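Local coordinates for YusO protein (Bacillus subtilis, PDB 1S3J) that represses the multidrug resistance operon mdtRP by binding directly to its promoter region, as a homodimer of the MarR family, at residues 79-84 with 93-98; 20-25 with 117-122; 37-42 with 73-78. One frame throughout, in Å; residues are numbered along the deposited sequence.

Contact 1 of 3, residues 79-84 with 93-98; sequences NLIART and IDLSLT
Three groups converge on Asp94 O: the backbone N of Thr84 at 3.0 Å, lying in the carbonyl plane, a proton of water 1, and, more weakly, the CA-H of Arg83. Water 1 also donates to Ala82 O and accepts from Thr84 OG1 and from Ser96 OG, the last at 2.6 Å, so its four bonds tie both strands on the face of Ala82, Thr84, Asp94 and Ser96. Water 2 links Thr84 OG1 to Asp94 OD2, while OD1 turns to Asn86. Ala82 with Ser96 and Thr84 with Asp94 are hydrogen-bonded pairs and Arg83 with Leu95 a non-hydrogen-bonded one, the register of the antiparallel hairpin that forms the wing of a winged helix-turn-helix. On its other face Leu95 CD2 rests on Arg83 CG at 3.5 Å, the two side chains side by side and pointing the same way; the guanidinium is modelled doubtfully close to Asp73. Ile81 CD1 meets the same Leu95 CD2 at 3.9 Å. At the hairpin's base, Thr98 OG1, set between its backbone N and carbonyl carbon (chi1 59°), donates to Asn79 O at 2.7 Å and accepts from Gly101 N. It thereby joins the Schellman end of helix 65-77 to the N-cap of helix 99-120.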
ATOM      1  N   ASN A  79      20.827  -1.416  17.392  1.00 42.60           N
ATOM      2  CA  ASN A  79      21.739  -0.275  17.571  1.00 41.82           C
ATOM      3  C   ASN A  79      21.621   0.738  16.430  1.00 40.71           C
ATOM      4  O   ASN A  79      22.611   1.309  15.969  1.00 40.57           O
ATOM      5  CB  ASN A  79      23.195  -0.758  17.756  1.00 42.14           C
ATOM      6  CG  ASN A  79      24.197   0.400  17.911  1.00 43.23           C
ATOM      7  OD1 ASN A  79      23.988   1.352  18.695  1.00 41.89           O
ATOM      8  ND2 ASN A  79      25.295   0.320  17.150  1.00 42.88           N
ATOM      9  N   LEU A  80      20.389   0.971  16.003  1.00 38.96           N
ATOM     10  CA  LEU A  80      20.105   1.839  14.874  1.00 38.04           C
ATOM     11  C   LEU A  80      19.559   3.166  15.345  1.00 37.32           C
ATOM     12  O   LEU A  80      19.553   4.140  14.598  1.00 36.85           O
ATOM     13  CB  LEU A  80      19.081   1.171  13.968  1.00 38.17           C
ATOM     14  CG  LEU A  80      19.439  -0.226  13.475  1.00 37.72           C
ATOM     15  CD1 LEU A  80      18.326  -0.751  12.543  1.00 37.42           C
ATOM     16  CD2 LEU A  80      20.802  -0.247  12.778  1.00 37.62           C
ATOM     17  N   ILE A  81      19.048   3.180  16.569  1.00 36.54           N
ATOM     18  CA  ILE A  81      18.633   4.398  17.225  1.00 36.35           C
ATOM     19  C   ILE A  81      19.150   4.422  18.660  1.00 36.22           C
ATOM     20  O   ILE A  81      19.530   3.385  19.209  1.00 35.89           O
ATOM     21  CB  ILE A  81      17.100   4.512  17.254  1.00 36.20           C
ATOM     22  CG1 ILE A  81      16.509   3.453  18.177  1.00 35.90           C
ATOM     23  CG2 ILE A  81      16.523   4.436  15.836  1.00 36.39           C
ATOM     24  CD1 ILE A  81      15.104   3.716  18.517  1.00 37.68           C
ATOM     25  N   ALA A  82      19.110   5.606  19.259  1.00 36.16           N
ATOM     26  CA  ALA A  82      19.381   5.781  20.681  1.00 36.62           C
ATOM     27  C   ALA A  82      18.222   6.533  21.307  1.00 36.40           C
ATOM     28  O   ALA A  82      17.587   7.366  20.650  1.00 36.64           O
ATOM     29  CB  ALA A  82      20.695   6.539  20.888  1.00 36.38           C
ATOM     30  N   ARG A  83      17.922   6.202  22.554  1.00 36.63           N
ATOM     31  CA  ARG A  83      16.998   6.968  23.347  1.00 37.63           C
ATOM     32  C   ARG A  83      17.771   7.856  24.299  1.00 38.05           C
ATOM     33  O   ARG A  83      18.769   7.438  24.858  1.00 38.12           O
ATOM     34  CB  ARG A  83      16.089   6.065  24.178  1.00 38.26           C
ATOM     35  CG  ARG A  83      15.242   5.115  23.394  1.00 39.00           C
ATOM     36  CD  ARG A  83      14.156   4.487  24.206  1.00 40.51           C
ATOM     37  NE  ARG A  83      14.096   3.051  23.968  1.00 44.12           N
ATOM     38  CZ  ARG A  83      12.979   2.364  23.800  1.00 47.38           C
ATOM     39  NH1 ARG A  83      11.786   2.959  23.860  1.00 47.23           N
ATOM     40  NH2 ARG A  83      13.049   1.068  23.570  1.00 48.20           N
ATOM     41  N   THR A  84      17.280   9.077  24.482  1.00 38.94           N
ATOM     42  CA  THR A  84      17.826  10.047  25.436  1.00 39.51           C
ATOM     43  C   THR A  84      16.668  10.778  26.144  1.00 40.50           C
ATOM     44  O   THR A  84      15.525  10.779  25.669  1.00 39.49           O
ATOM     45  CB  THR A  84      18.775  11.050  24.723  1.00 39.87           C
ATOM     46  OG1 THR A  84      18.176  11.587  23.527  1.00 37.98           O
ATOM     47  CG2 THR A  84      20.060  10.322  24.216  1.00 39.79           C
ATOM     48  N   ILE A  93      10.977  10.833  26.382  1.00 40.32           N
ATOM     49  CA  ILE A  93      12.061  10.158  25.671  1.00 39.65           C
ATOM     50  C   ILE A  93      12.188  10.748  24.261  1.00 38.62           C
ATOM     51  O   ILE A  93      11.205  10.824  23.538  1.00 37.33           O
ATOM     52  CB  ILE A  93      11.752   8.635  25.607  1.00 39.61           C
ATOM     53  CG1 ILE A  93      11.501   8.055  27.018  1.00 41.21           C
ATOM     54  CG2 ILE A  93      12.833   7.887  24.870  1.00 39.39           C
ATOM     55  CD1 ILE A  93      12.612   8.268  28.028  1.00 43.32           C
ATOM     56  N   ASP A  94      13.389  11.197  23.888  1.00 38.23           N
ATOM     57  CA  ASP A  94      13.704  11.520  22.488  1.00 37.60           C
ATOM     58  C   ASP A  94      14.351  10.337  21.808  1.00 36.90           C
ATOM     59  O   ASP A  94      15.195   9.661  22.406  1.00 36.21           O
ATOM     60  CB  ASP A  94      14.701  12.657  22.360  1.00 37.90           C
ATOM     61  CG  ASP A  94      14.177  13.967  22.863  1.00 39.40           C
ATOM     62  OD1 ASP A  94      12.942  14.160  22.896  1.00 41.92           O
ATOM     63  OD2 ASP A  94      14.955  14.871  23.235  1.00 40.05           O
ATOM     64  N   LEU A  95      13.993  10.124  20.542  1.00 36.06           N
ATOM     65  CA  LEU A  95      14.726   9.215  19.671  1.00 36.01           C
ATOM     66  C   LEU A  95      15.641   9.959  18.702  1.00 35.41           C
ATOM     67  O   LEU A  95      15.355  11.074  18.301  1.00 35.51           O
ATOM     68  CB  LEU A  95      13.760   8.329  18.880  1.00 35.94           C
ATOM     69  CG  LEU A  95      12.805   7.504  19.737  1.00 36.72           C
ATOM     70  CD1 LEU A  95      11.822   6.724  18.881  1.00 36.12           C
ATOM     71  CD2 LEU A  95      13.600   6.580  20.652  1.00 37.31           C
ATOM     72  N   SER A  96      16.728   9.309  18.308  1.00 35.24           N
ATOM     73  CA  SER A  96      17.579   9.810  17.242  1.00 35.74           C
ATOM     74  C   SER A  96      18.303   8.667  16.540  1.00 35.80           C
ATOM     75  O   SER A  96      18.370   7.537  17.052  1.00 35.53           O
ATOM     76  CB  SER A  96      18.566  10.846  17.796  1.00 36.09           C
ATOM     77  OG  SER A  96      19.293  10.300  18.887  1.00 37.90           O
ATOM     78  N   LEU A  97      18.835   8.931  15.352  1.00 36.38           N
ATOM     79  CA  LEU A  97      19.622   7.900  14.644  1.00 36.94           C
ATOM     80  C   LEU A  97      20.998   7.751  15.233  1.00 37.83           C
ATOM     81  O   LEU A  97      21.616   8.730  15.596  1.00 37.88           O
ATOM     82  CB  LEU A  97      19.790   8.254  13.173  1.00 36.75           C
ATOM     83  CG  LEU A  97      18.519   8.432  12.359  1.00 36.23           C
ATOM     84  CD1 LEU A  97      18.893   8.993  11.018  1.00 36.71           C
ATOM     85  CD2 LEU A  97      17.800   7.097  12.215  1.00 35.63           C
ATOM     86  N   THR A  98      21.490   6.517  15.304  1.00 39.51           N
ATOM     87  CA  THR A  98      22.917   6.263  15.478  1.00 39.83           C
ATOM     88  C   THR A  98      23.583   6.363  14.099  1.00 40.91           C
ATOM     89  O   THR A  98      22.889   6.517  13.074  1.00 40.37           O
ATOM     90  CB  THR A  98      23.153   4.869  16.055  1.00 40.18           C
ATOM     91  OG1 THR A  98      22.594   3.877  15.183  1.00 39.68           O
ATOM     92  CG2 THR A  98      22.415   4.662  17.390  1.00 40.09           C
TER
HETATM   93  O   HOH W   1      17.805  10.115  21.051  1.00 34.91           O
HETATM   94  O   HOH W   2      17.345  14.278  24.189  1.00 48.99           O

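Contact 2 of 3, residues 20-25 with 117-122; sequences QKIQPE and ARYLSF
Over one face of the Tyr119 ring lies Ile22 CG1, 3.5 Å above the ring plane and displaced toward the rim; near the plane, at the hydroxyl end, come Lys21 CD and Glu25 OE1. A second flat group, the Arg118 guanidinium, receives Glu25 at its edge. The Ile22 approach is a CH-pi contact, since CG1 stands 3.8 Å from the centroid of the Tyr119 ring and 25° off its normal. Ile22 and Tyr119 run antiparallel alongside each other, which sets CG1 over the CE2-CZ side of the ring.

Glu25 divides its carboxylate between two partners. OE1 accepts the Tyr119 hydroxyl at an OE1-OH distance of 3.1 Å, met nearly along the C-O axis. OE2 takes Arg118 NH1 at 2.8 Å on its syn side, with a weak second bond from NH2 to the same oxygen. Glu25 and Arg118 meet tip to tip; both nitrogens bond OE2 and the planes are 46° apart, a forked grip on one oxygen rather than a flat two-on-two pairing. An unstaggered chi1 of -123° places Glu25 CG, from which the extended chain runs to Arg118 and Tyr119.

The contact joins helix 4-32, at its kink by Pro24, to helix 99-120 near its C-terminal part, in the helical part of this MarR-type protein through which its subunits pair. Ala142 of the second subunit packs on both Lys21 and Tyr119, placing the contact at the dimer interface. Because Glu25 accepts from a guanidinium and a phenol at once, its carboxylate is probably kept ionised; with Arg118 exposed, solvent would probably weaken the salt bridge.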
ATOM      1  N   GLN A  20       1.255  -4.615  -7.498  1.00 39.82           N
ATOM      2  CA  GLN A  20       1.500  -6.054  -7.395  1.00 40.93           C
ATOM      3  C   GLN A  20       2.904  -6.473  -7.809  1.00 41.24           C
ATOM      4  O   GLN A  20       3.425  -7.465  -7.327  1.00 41.19           O
ATOM      5  CB  GLN A  20       0.501  -6.827  -8.249  1.00 41.44           C
ATOM      6  CG  GLN A  20      -0.922  -6.844  -7.697  1.00 43.68           C
ATOM      7  CD  GLN A  20      -1.937  -7.264  -8.773  1.00 47.06           C
ATOM      8  OE1 GLN A  20      -1.932  -6.733  -9.890  1.00 47.33           O
ATOM      9  NE2 GLN A  20      -2.780  -8.232  -8.444  1.00 48.37           N
ATOM     10  N   LYS A  21       3.503  -5.729  -8.732  1.00 42.23           N
ATOM     11  CA  LYS A  21       4.852  -6.016  -9.223  1.00 42.29           C
ATOM     12  C   LYS A  21       5.958  -5.386  -8.372  1.00 42.21           C
ATOM     13  O   LYS A  21       7.061  -5.933  -8.274  1.00 42.28           O
ATOM     14  CB  LYS A  21       4.980  -5.499 -10.652  1.00 42.64           C
ATOM     15  CG  LYS A  21       5.576  -6.483 -11.629  1.00 44.99           C
ATOM     16  CD  LYS A  21       5.637  -5.861 -13.038  1.00 48.21           C
ATOM     17  CE  LYS A  21       4.270  -5.821 -13.764  1.00 49.47           C
ATOM     18  NZ  LYS A  21       3.776  -7.174 -14.167  1.00 51.34           N
ATOM     19  N   ILE A  22       5.680  -4.223  -7.785  1.00 42.15           N
ATOM     20  CA  ILE A  22       6.714  -3.438  -7.113  1.00 42.40           C
ATOM     21  C   ILE A  22       6.682  -3.668  -5.614  1.00 43.02           C
ATOM     22  O   ILE A  22       7.733  -3.697  -4.981  1.00 42.58           O
ATOM     23  CB  ILE A  22       6.584  -1.928  -7.441  1.00 42.08           C
ATOM     24  CG1 ILE A  22       7.061  -1.643  -8.863  1.00 41.74           C
ATOM     25  CG2 ILE A  22       7.422  -1.063  -6.491  1.00 42.41           C
ATOM     26  CD1 ILE A  22       6.510  -0.339  -9.449  1.00 39.81           C
ATOM     27  N   GLN A  23       5.493  -3.844  -5.054  1.00 44.04           N
ATOM     28  CA  GLN A  23       5.346  -4.080  -3.617  1.00 45.41           C
ATOM     29  C   GLN A  23       6.132  -5.290  -3.115  1.00 46.03           C
ATOM     30  O   GLN A  23       6.936  -5.129  -2.200  1.00 46.13           O
ATOM     31  CB  GLN A  23       3.880  -4.178  -3.194  1.00 45.56           C
ATOM     32  CG  GLN A  23       3.678  -4.112  -1.698  1.00 47.41           C
ATOM     33  CD  GLN A  23       3.061  -5.376  -1.114  1.00 49.61           C
ATOM     34  OE1 GLN A  23       3.393  -6.506  -1.528  1.00 50.75           O
ATOM     35  NE2 GLN A  23       2.163  -5.193  -0.141  1.00 50.54           N
ATOM     36  N   PRO A  24       5.940  -6.479  -3.691  1.00 46.87           N
ATOM     37  CA  PRO A  24       6.738  -7.644  -3.276  1.00 47.60           C
ATOM     38  C   PRO A  24       8.247  -7.380  -3.351  1.00 48.61           C
ATOM     39  O   PRO A  24       8.978  -7.813  -2.459  1.00 48.58           O
ATOM     40  CB  PRO A  24       6.332  -8.733  -4.278  1.00 47.47           C
ATOM     41  CG  PRO A  24       4.971  -8.333  -4.718  1.00 47.20           C
ATOM     42  CD  PRO A  24       4.985  -6.828  -4.759  1.00 46.84           C
ATOM     43  N   GLU A  25       8.698  -6.667  -4.383  1.00 49.39           N
ATOM     44  CA  GLU A  25      10.121  -6.382  -4.534  1.00 50.43           C
ATOM     45  C   GLU A  25      10.628  -5.473  -3.417  1.00 51.20           C
ATOM     46  O   GLU A  25      11.725  -5.678  -2.903  1.00 50.92           O
ATOM     47  CB  GLU A  25      10.415  -5.758  -5.898  1.00 50.64           C
ATOM     48  CG  GLU A  25      11.437  -6.517  -6.719  1.00 51.60           C
ATOM     49  CD  GLU A  25      11.654  -5.896  -8.088  1.00 53.22           C
ATOM     50  OE1 GLU A  25      10.656  -5.577  -8.776  1.00 54.04           O
ATOM     51  OE2 GLU A  25      12.830  -5.734  -8.476  1.00 55.68           O
ATOM     52  N   ALA A 117      13.799   2.870 -10.187  1.00 40.59           N
ATOM     53  CA  ALA A 117      14.510   3.412 -11.336  1.00 41.02           C
ATOM     54  C   ALA A 117      14.612   2.411 -12.482  1.00 40.94           C
ATOM     55  O   ALA A 117      14.877   2.813 -13.602  1.00 41.15           O
ATOM     56  CB  ALA A 117      15.916   3.903 -10.931  1.00 41.33           C
ATOM     57  N   ARG A 118      14.415   1.123 -12.213  1.00 40.89           N
ATOM     58  CA  ARG A 118      14.341   0.139 -13.294  1.00 41.28           C
ATOM     59  C   ARG A 118      13.069   0.348 -14.096  1.00 40.12           C
ATOM     60  O   ARG A 118      13.055   0.171 -15.308  1.00 40.10           O
ATOM     61  CB  ARG A 118      14.381  -1.298 -12.767  1.00 42.17           C
ATOM     62  CG  ARG A 118      15.781  -1.775 -12.393  1.00 45.34           C
ATOM     63  CD  ARG A 118      15.959  -3.303 -12.305  1.00 48.74           C
ATOM     64  NE  ARG A 118      14.706  -4.061 -12.363  1.00 52.20           N
ATOM     65  CZ  ARG A 118      13.925  -4.344 -11.310  1.00 55.65           C
ATOM     66  NH1 ARG A 118      14.236  -3.919 -10.087  1.00 55.53           N
ATOM     67  NH2 ARG A 118      12.811  -5.052 -11.487  1.00 57.13           N
ATOM     68  N   TYR A 119      11.998   0.720 -13.411  1.00 39.04           N
ATOM     69  CA  TYR A 119      10.748   1.033 -14.085  1.00 38.31           C
ATOM     70  C   TYR A 119      10.821   2.403 -14.737  1.00 37.21           C
ATOM     71  O   TYR A 119      10.512   2.536 -15.902  1.00 37.43           O
ATOM     72  CB  TYR A 119       9.568   0.940 -13.129  1.00 38.22           C
ATOM     73  CG  TYR A 119       9.362  -0.439 -12.580  1.00 38.39           C
ATOM     74  CD1 TYR A 119       8.477  -1.326 -13.175  1.00 40.92           C
ATOM     75  CD2 TYR A 119      10.057  -0.863 -11.459  1.00 39.74           C
ATOM     76  CE1 TYR A 119       8.305  -2.612 -12.656  1.00 42.25           C
ATOM     77  CE2 TYR A 119       9.893  -2.131 -10.939  1.00 39.74           C
ATOM     78  CZ  TYR A 119       9.027  -3.001 -11.535  1.00 42.62           C
ATOM     79  OH  TYR A 119       8.869  -4.259 -10.997  1.00 45.03           O
ATOM     80  N   LEU A 120      11.290   3.400 -14.002  1.00 36.38           N
ATOM     81  CA  LEU A 120      11.286   4.783 -14.475  1.00 35.19           C
ATOM     82  C   LEU A 120      12.185   5.006 -15.680  1.00 34.68           C
ATOM     83  O   LEU A 120      11.946   5.920 -16.466  1.00 33.72           O
ATOM     84  CB  LEU A 120      11.697   5.734 -13.346  1.00 35.13           C
ATOM     85  CG  LEU A 120      10.713   5.778 -12.178  1.00 35.75           C
ATOM     86  CD1 LEU A 120      11.207   6.718 -11.074  1.00 36.01           C
ATOM     87  CD2 LEU A 120       9.305   6.162 -12.646  1.00 35.45           C
ATOM     88  N   SER A 121      13.206   4.165 -15.845  1.00 33.87           N
ATOM     89  CA  SER A 121      14.149   4.337 -16.932  1.00 33.84           C
ATOM     90  C   SER A 121      13.553   4.079 -18.329  1.00 33.26           C
ATOM     91  O   SER A 121      14.173   4.464 -19.313  1.00 33.18           O
ATOM     92  CB  SER A 121      15.395   3.481 -16.715  1.00 34.21           C
ATOM     93  OG  SER A 121      15.065   2.108 -16.710  1.00 36.86           O
ATOM     94  N   PHE A 122      12.369   3.448 -18.401  1.00 32.17           N
ATOM     95  CA  PHE A 122      11.620   3.275 -19.642  1.00 31.53           C
ATOM     96  C   PHE A 122      10.912   4.562 -20.072  1.00 29.98           C
ATOM     97  O   PHE A 122      10.357   4.615 -21.154  1.00 29.65           O
ATOM     98  CB  PHE A 122      10.542   2.193 -19.484  1.00 32.45           C
ATOM     99  CG  PHE A 122      11.084   0.783 -19.404  1.00 35.44           C
ATOM    100  CD1 PHE A 122      11.213   0.006 -20.550  1.00 38.24           C
ATOM    101  CD2 PHE A 122      11.442   0.230 -18.185  1.00 37.39           C
ATOM    102  CE1 PHE A 122      11.691  -1.303 -20.468  1.00 40.37           C
ATOM    103  CE2 PHE A 122      11.940  -1.072 -18.105  1.00 38.67           C
ATOM    104  CZ  PHE A 122      12.057  -1.836 -19.240  1.00 38.89           C
TER

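Contact 3 of 3, residues 37-42 with 73-78; sequences PAQLFV and DRLEQK
Lys78 NZ donates to Gln39 OE1 at 3.0 Å, the polar bond between the two segments, made from just past the end of helix 65-77. The donor is tilted somewhat out of the carbonyl plane. Gln39 supplies the acceptor from an extended side chain, its CD anti to CA (chi2 169°), which carries the amide across to the other segment. Lys78 comes at about a right angle to it, its chain bent at chi3.

The other end of the same amide meets Arg74: NE2 lies 3.4 Å from Arg74 CD and also touches CB, so the nitrogen rests on the aliphatic part of the arginine. Arg74 is extended from CG to NE; the two side chains cross at about a right angle, yet the Gln39 amide and the guanidinium are nearly parallel. Segment 73-78 takes in the end of helix 65-77, the recognition helix expected for a winged helix-turn-helix, and includes the last residues of the predicted DNA-binding motif. Helix 37-49 packs against it: the two short axes approach to 11.0 Å and their directions differ by 75°, a separation bridged by side chains alone.

Leu75 lies head to tail with Gln39, its CD2 4.0 Å from Gln39 CB and its CG close to Gln39 CG. Its second branch goes to Val42, whose CG1, anti to the backbone N (chi1 176°), stands 4.0 Å from Leu75 CD1. The methyls of Leu75 thus serve two residues three apart, about one turn, on helix 37-49. Val42 also packs against Ile57 and Met61 of helix 54-61, while Leu75 touches Leu80 on the way into the wing.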
ATOM      1  N   PRO A  37       8.341  -2.012   7.413  1.00 36.39           N
ATOM      2  CA  PRO A  37       7.796  -0.711   7.031  1.00 36.04           C
ATOM      3  C   PRO A  37       7.669   0.273   8.188  1.00 35.20           C
ATOM      4  O   PRO A  37       7.892   1.452   7.964  1.00 35.50           O
ATOM      5  CB  PRO A  37       6.396  -1.057   6.492  1.00 36.10           C
ATOM      6  CG  PRO A  37       6.535  -2.427   5.978  1.00 36.72           C
ATOM      7  CD  PRO A  37       7.495  -3.122   6.926  1.00 36.99           C
ATOM      8  N   ALA A  38       7.278  -0.175   9.374  1.00 33.87           N
ATOM      9  CA  ALA A  38       7.073   0.763  10.485  1.00 33.52           C
ATOM     10  C   ALA A  38       8.427   1.249  11.001  1.00 32.87           C
ATOM     11  O   ALA A  38       8.594   2.425  11.332  1.00 32.11           O
ATOM     12  CB  ALA A  38       6.256   0.118  11.613  1.00 33.25           C
ATOM     13  N   GLN A  39       9.391   0.341  11.066  1.00 32.63           N
ATOM     14  CA  GLN A  39      10.742   0.708  11.461  1.00 33.04           C
ATOM     15  C   GLN A  39      11.338   1.669  10.432  1.00 33.11           C
ATOM     16  O   GLN A  39      12.033   2.622  10.809  1.00 32.45           O
ATOM     17  CB  GLN A  39      11.634  -0.531  11.614  1.00 33.42           C
ATOM     18  CG  GLN A  39      11.327  -1.367  12.861  1.00 33.73           C
ATOM     19  CD  GLN A  39      12.038  -2.708  12.842  1.00 34.95           C
ATOM     20  OE1 GLN A  39      13.094  -2.823  12.259  1.00 38.35           O
ATOM     21  NE2 GLN A  39      11.467  -3.709  13.488  1.00 36.69           N
ATOM     22  N   LEU A  40      11.042   1.441   9.147  1.00 33.22           N
ATOM     23  CA  LEU A  40      11.560   2.293   8.069  1.00 33.37           C
ATOM     24  C   LEU A  40      10.956   3.684   8.226  1.00 33.59           C
ATOM     25  O   LEU A  40      11.658   4.682   8.082  1.00 33.59           O
ATOM     26  CB  LEU A  40      11.269   1.724   6.671  1.00 33.20           C
ATOM     27  CG  LEU A  40      11.748   2.639   5.512  1.00 34.94           C
ATOM     28  CD1 LEU A  40      13.282   2.700   5.487  1.00 36.10           C
ATOM     29  CD2 LEU A  40      11.187   2.243   4.136  1.00 33.40           C
ATOM     30  N   PHE A  41       9.675   3.740   8.573  1.00 33.29           N
ATOM     31  CA  PHE A  41       9.020   5.005   8.796  1.00 34.42           C
ATOM     32  C   PHE A  41       9.677   5.797   9.940  1.00 34.07           C
ATOM     33  O   PHE A  41       9.777   7.028   9.871  1.00 34.68           O
ATOM     34  CB  PHE A  41       7.520   4.818   9.060  1.00 34.81           C
ATOM     35  CG  PHE A  41       6.762   6.131   9.201  1.00 36.62           C
ATOM     36  CD1 PHE A  41       6.046   6.661   8.135  1.00 39.27           C
ATOM     37  CD2 PHE A  41       6.789   6.839  10.400  1.00 37.62           C
ATOM     38  CE1 PHE A  41       5.362   7.892   8.264  1.00 40.04           C
ATOM     39  CE2 PHE A  41       6.120   8.039  10.545  1.00 38.48           C
ATOM     40  CZ  PHE A  41       5.398   8.574   9.474  1.00 40.78           C
ATOM     41  N   VAL A  42      10.105   5.102  10.988  1.00 33.74           N
ATOM     42  CA  VAL A  42      10.723   5.754  12.131  1.00 33.08           C
ATOM     43  C   VAL A  42      12.092   6.292  11.731  1.00 33.04           C
ATOM     44  O   VAL A  42      12.436   7.427  12.049  1.00 32.11           O
ATOM     45  CB  VAL A  42      10.877   4.807  13.324  1.00 32.92           C
ATOM     46  CG1 VAL A  42      11.615   5.504  14.448  1.00 33.00           C
ATOM     47  CG2 VAL A  42       9.500   4.320  13.822  1.00 33.27           C
ATOM     48  N   ASP A  73      12.413  -0.336  20.756  1.00 35.84           N
ATOM     49  CA  ASP A  73      13.149  -1.459  21.370  1.00 35.94           C
ATOM     50  C   ASP A  73      13.873  -2.242  20.292  1.00 36.14           C
ATOM     51  O   ASP A  73      15.045  -2.556  20.429  1.00 35.99           O
ATOM     52  CB  ASP A  73      12.195  -2.440  22.080  1.00 36.96           C
ATOM     53  CG  ASP A  73      11.710  -1.943  23.434  1.00 37.96           C
ATOM     54  OD1 ASP A  73      12.402  -1.129  24.058  1.00 41.22           O
ATOM     55  OD2 ASP A  73      10.651  -2.334  23.972  1.00 40.40           O
ATOM     56  N   ARG A  74      13.152  -2.571  19.218  1.00 36.44           N
ATOM     57  CA  ARG A  74      13.690  -3.398  18.145  1.00 36.91           C
ATOM     58  C   ARG A  74      14.864  -2.681  17.491  1.00 36.82           C
ATOM     59  O   ARG A  74      15.933  -3.233  17.347  1.00 35.82           O
ATOM     60  CB  ARG A  74      12.610  -3.719  17.098  1.00 37.27           C
ATOM     61  CG  ARG A  74      11.455  -4.577  17.605  1.00 37.98           C
ATOM     62  CD  ARG A  74      10.503  -5.093  16.494  1.00 39.33           C
ATOM     63  NE  ARG A  74       9.313  -5.752  17.044  1.00 38.01           N
ATOM     64  CZ  ARG A  74       9.245  -7.037  17.394  1.00 37.32           C
ATOM     65  NH1 ARG A  74      10.292  -7.843  17.267  1.00 37.71           N
ATOM     66  NH2 ARG A  74       8.116  -7.522  17.881  1.00 35.75           N
ATOM     67  N   LEU A  75      14.659  -1.426  17.149  1.00 37.89           N
ATOM     68  CA  LEU A  75      15.702  -0.606  16.570  1.00 39.12           C
ATOM     69  C   LEU A  75      16.919  -0.432  17.514  1.00 40.13           C
ATOM     70  O   LEU A  75      18.044  -0.575  17.063  1.00 39.43           O
ATOM     71  CB  LEU A  75      15.121   0.758  16.140  1.00 39.07           C
ATOM     72  CG  LEU A  75      14.184   0.686  14.921  1.00 38.28           C
ATOM     73  CD1 LEU A  75      13.411   1.962  14.790  1.00 38.16           C
ATOM     74  CD2 LEU A  75      14.954   0.365  13.632  1.00 37.25           C
ATOM     75  N   GLU A  76      16.690  -0.165  18.807  1.00 41.54           N
ATOM     76  CA  GLU A  76      17.802   0.025  19.759  1.00 42.93           C
ATOM     77  C   GLU A  76      18.609  -1.262  19.940  1.00 43.37           C
ATOM     78  O   GLU A  76      19.835  -1.228  20.016  1.00 42.93           O
ATOM     79  CB  GLU A  76      17.326   0.544  21.117  1.00 43.22           C
ATOM     80  CG  GLU A  76      18.490   0.886  22.057  1.00 45.47           C
ATOM     81  CD  GLU A  76      18.113   1.808  23.214  1.00 48.00           C
ATOM     82  OE1 GLU A  76      17.102   1.531  23.886  1.00 48.04           O
ATOM     83  OE2 GLU A  76      18.842   2.806  23.462  1.00 51.42           O
ATOM     84  N   GLN A  77      17.913  -2.394  19.963  1.00 44.23           N
ATOM     85  CA  GLN A  77      18.546  -3.706  20.058  1.00 45.33           C
ATOM     86  C   GLN A  77      19.481  -3.981  18.871  1.00 45.12           C
ATOM     87  O   GLN A  77      20.473  -4.689  19.002  1.00 45.00           O
ATOM     88  CB  GLN A  77      17.469  -4.793  20.142  1.00 45.82           C
ATOM     89  CG  GLN A  77      17.994  -6.215  20.337  1.00 47.81           C
ATOM     90  CD  GLN A  77      18.186  -6.995  19.043  1.00 50.46           C
ATOM     91  OE1 GLN A  77      19.100  -7.823  18.937  1.00 53.57           O
ATOM     92  NE2 GLN A  77      17.332  -6.747  18.070  1.00 52.69           N
ATOM     93  N   LYS A  78      19.141  -3.414  17.717  1.00 44.97           N
ATOM     94  CA  LYS A  78      19.963  -3.508  16.515  1.00 44.85           C
ATOM     95  C   LYS A  78      20.910  -2.322  16.408  1.00 43.67           C
ATOM     96  O   LYS A  78      21.683  -2.242  15.456  1.00 43.33           O
ATOM     97  CB  LYS A  78      19.067  -3.615  15.271  1.00 45.31           C
ATOM     98  CG  LYS A  78      18.184  -4.848  15.306  1.00 46.63           C
ATOM     99  CD  LYS A  78      17.425  -5.083  14.002  1.00 49.66           C
ATOM    100  CE  LYS A  78      16.020  -4.474  14.054  1.00 50.12           C
ATOM    101  NZ  LYS A  78      15.201  -4.833  12.866  1.00 50.50           N
TER

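How the contacts relate
Contacts 1 and 3 adjoin, their centres 10 Å apart, and both lie in the winged helix-turn-helix domain: helix 65-77 leads straight into strand 81-85. Leu75 has a part in the junction, with Ile81 CG1 packing on its CB at 3.7 Å and Leu80 N probably bonded to its carbonyl oxygen. Arg83 NH2 pairs with Asp73 OD1, although the modelled 2.3 Å is too short for the length to be trusted. Contact 2 lies apart, across the chain's centre from contact 1, with centres 32 Å apart; its nearest atoms are about 8 Å from those of contact 3. It belongs to the dimer-forming end, and helix 99-120 spans from strand 93-97 to it.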